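PDB 4OUS: caprin-2 from Danio rerio, which probably takes part in canonical Wnt signalling through its C1q domain, a trimeric module of the C1q/TNF superfamily. Local coordinates for residues N71-E76 / W109-R114. The protein carries 1 engineered substitution. Numbering follows the deposited sequence.
Sequences NLMRNE and WLRLHR
Met73 and Trp109 face each other as a hydrogen-bonded pair of two antiparallel strands, 68-74 and 107-114, in one sheet of the C1q jelly-roll sandwich. The tight part of the contact is here: Met73 CB lies over one face of the indole, 3.5 Å from the centroid of the five-membered ring of Trp109. Trp109 CG sits between its backbone N and carbonyl carbon (chi1 52°), and the indole crosses Met73 obliquely. A flat aromatic suits this place because its face takes the methionine's CH groups while its edge still donates: Trp109 NE1 hydrogen-bonds Asn75 O in the turn after strand 68-74 (2.9 Å), on a carbonyl lone pair. An alanine at Trp109 would probably leave Asn75 O without this donor and open a gap over Met73.

On the other face of the sheet, Leu72 CD1 meets Leu110 CD2 at 3.6 Å; these branched apolar side chains also touch Phe57 of the opposing sheet, inside the sandwich.

Towards Arg111 the contact turns polar and partly exposed, and Trp122 of a second subunit packs on Arg111 and Asn71. The loose side is at His113: its CB comes 3.6 Å from Asn71 OD1, but the ring leads away and ND1 is hydrogen-bonded to Asp22 OD1. Met73 SD sits 4.0 Å above the Arg111 guanidinium plane, offset toward the rim. An amide suits position Asn71 because it does both jobs: ND2 hydrogen-bonds Ser81 OG, while Asn71 OD1, in the guanidinium plane, accepts from Arg111 NE and NH2, each at 2.9 Å. Both donors approach from the same face of the amide, NE tilted 27° from the carbonyl plane and NH2 above it.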
loop_
_atom_site.group_PDB
_atom_site.type_symbol
_atom_site.label_atom_id
_atom_site.label_comp_id
_atom_site.label_asym_id
_atom_site.label_seq_id
_atom_site.Cartn_x
_atom_site.Cartn_y
_atom_site.Cartn_z
ATOM N N ASN A 71 12.235 -8.484 1.575
ATOM C CA ASN A 71 12.921 -7.283 2.050
ATOM C C ASN A 71 13.016 -6.249 0.938
ATOM O O ASN A 71 13.421 -6.579 -0.183
ATOM C CB ASN A 71 14.350 -7.575 2.528
ATOM C CG ASN A 71 14.442 -8.761 3.458
ATOM O OD1 ASN A 71 15.034 -9.789 3.106
ATOM N ND2 ASN A 71 13.889 -8.624 4.659
ATOM N N LEU A 72 12.701 -4.996 1.256
ATOM C CA LEU A 72 13.063 -3.876 0.397
ATOM C C LEU A 72 14.486 -3.467 0.760
ATOM O O LEU A 72 14.753 -3.080 1.901
ATOM C CB LEU A 72 12.106 -2.701 0.574
ATOM C CG LEU A 72 12.427 -1.456 -0.259
ATOM C CD1 LEU A 72 12.105 -1.653 -1.728
ATOM C CD2 LEU A 72 11.721 -0.213 0.300
ATOM N N MET A 73 15.386 -3.603 -0.202
ATOM C CA MET A 73 16.810 -3.362 -0.029
ATOM C C MET A 73 17.212 -2.027 -0.613
ATOM O O MET A 73 16.726 -1.641 -1.678
ATOM C CB MET A 73 17.622 -4.455 -0.724
ATOM C CG MET A 73 17.211 -5.877 -0.385
ATOM S SD MET A 73 17.536 -6.331 1.338
ATOM C CE MET A 73 19.322 -6.239 1.376
ATOM N N ARG A 74 18.122 -1.335 0.063
ATOM C CA ARG A 74 18.834 -0.224 -0.549
ATOM C C ARG A 74 20.309 -0.590 -0.473
ATOM O O ARG A 74 20.871 -0.732 0.619
ATOM C CB ARG A 74 18.539 1.105 0.152
ATOM C CG ARG A 74 19.145 2.318 -0.539
ATOM C CD ARG A 74 20.546 2.646 -0.036
ATOM N NE ARG A 74 20.539 3.283 1.277
ATOM C CZ ARG A 74 20.956 2.717 2.404
ATOM N NH1 ARG A 74 20.919 3.419 3.529
ATOM N NH2 ARG A 74 21.400 1.467 2.421
ATOM N N ASN A 75 20.916 -0.764 -1.642
ATOM C CA ASN A 75 22.244 -1.362 -1.762
ATOM C C ASN A 75 22.227 -2.714 -1.031
ATOM O O ASN A 75 21.487 -3.601 -1.456
ATOM C CB ASN A 75 23.323 -0.384 -1.282
ATOM C CG ASN A 75 23.353 0.875 -2.141
ATOM O OD1 ASN A 75 22.958 0.841 -3.310
ATOM N ND2 ASN A 75 23.805 1.983 -1.570
ATOM N N GLU A 76 22.983 -2.891 0.047
ATOM C CA GLU A 76 23.011 -4.188 0.731
ATOM C C GLU A 76 22.259 -4.183 2.072
ATOM O O GLU A 76 22.400 -5.113 2.870
ATOM C CB GLU A 76 24.468 -4.627 0.952
ATOM C CG GLU A 76 25.217 -3.776 1.966
ATOM C CD GLU A 76 26.700 -3.628 1.669
ATOM O OE1 GLU A 76 27.254 -4.467 0.932
ATOM O OE2 GLU A 76 27.306 -2.653 2.167
ATOM N N TRP A 109 15.822 -2.518 -4.504
ATOM C CA TRP A 109 15.399 -3.783 -5.083
ATOM C C TRP A 109 14.697 -4.614 -4.023
ATOM O O TRP A 109 14.798 -4.317 -2.830
ATOM C CB TRP A 109 16.600 -4.541 -5.671
ATOM C CG TRP A 109 17.780 -4.721 -4.740
ATOM C CD1 TRP A 109 18.679 -3.760 -4.356
ATOM C CD2 TRP A 109 18.199 -5.939 -4.110
ATOM N NE1 TRP A 109 19.623 -4.306 -3.524
ATOM C CE2 TRP A 109 19.352 -5.641 -3.357
ATOM C CE3 TRP A 109 17.710 -7.250 -4.110
ATOM C CZ2 TRP A 109 20.023 -6.607 -2.605
ATOM C CZ3 TRP A 109 18.382 -8.210 -3.371
ATOM C CH2 TRP A 109 19.524 -7.882 -2.626
ATOM N N LEU A 110 13.960 -5.630 -4.460
ATOM C CA LEU A 110 13.300 -6.542 -3.541
ATOM C C LEU A 110 14.039 -7.865 -3.477
ATOM O O LEU A 110 14.427 -8.436 -4.503
ATOM C CB LEU A 110 11.853 -6.795 -3.950
ATOM C CG LEU A 110 10.924 -5.584 -3.982
ATOM C CD1 LEU A 110 9.531 -6.014 -4.407
ATOM C CD2 LEU A 110 10.869 -4.877 -2.649
ATOM N N ARG A 111 14.221 -8.346 -2.255
ATOM C CA ARG A 111 14.844 -9.626 -1.985
ATOM C C ARG A 111 13.800 -10.633 -1.519
ATOM O O ARG A 111 13.019 -10.356 -0.598
ATOM C CB ARG A 111 15.934 -9.481 -0.921
ATOM C CG ARG A 111 16.707 -10.762 -0.674
ATOM C CD ARG A 111 17.885 -10.536 0.241
ATOM N NE ARG A 111 17.463 -10.307 1.615
ATOM C CZ ARG A 111 18.311 -10.226 2.635
ATOM N NH1 ARG A 111 19.615 -10.346 2.422
ATOM N NH2 ARG A 111 17.858 -10.030 3.865
ATOM N N LEU A 112 13.808 -11.805 -2.150
ATOM C CA LEU A 112 13.039 -12.944 -1.695
ATOM C C LEU A 112 13.864 -13.646 -0.634
ATOM O O LEU A 112 14.803 -14.371 -0.951
ATOM C CB LEU A 112 12.715 -13.880 -2.859
ATOM C CG LEU A 112 11.908 -15.123 -2.508
ATOM C CD1 LEU A 112 10.584 -14.758 -1.868
ATOM C CD2 LEU A 112 11.690 -15.977 -3.747
ATOM N N HIS A 113 13.577 -13.368 0.628
ATOM C CA HIS A 113 14.335 -13.979 1.706
ATOM C C HIS A 113 13.994 -15.467 1.806
ATOM O O HIS A 113 14.884 -16.314 1.735
ATOM C CB HIS A 113 14.064 -13.253 3.021
ATOM C CG HIS A 113 14.607 -13.966 4.213
ATOM N ND1 HIS A 113 15.950 -14.231 4.374
ATOM C CD2 HIS A 113 13.984 -14.502 5.289
ATOM C CE1 HIS A 113 16.130 -14.891 5.507
ATOM N NE2 HIS A 113 14.954 -15.062 6.083
ATOM N N ARG A 114 12.703 -15.765 1.946
ATOM C CA ARG A 114 12.177 -17.127 1.963
ATOM C C ARG A 114 10.834 -17.137 1.260
ATOM O O ARG A 114 10.156 -16.110 1.191
ATOM C CB ARG A 114 12.016 -17.654 3.394
ATOM C CG ARG A 114 13.322 -17.868 4.153
ATOM C CD ARG A 114 13.093 -18.548 5.510
ATOM N NE ARG A 114 12.442 -19.844 5.321
ATOM C CZ ARG A 114 11.482 -20.346 6.096
ATOM N NH1 ARG A 114 11.056 -19.683 7.164
ATOM N NH2 ARG A 114 10.939 -21.512 5.785
#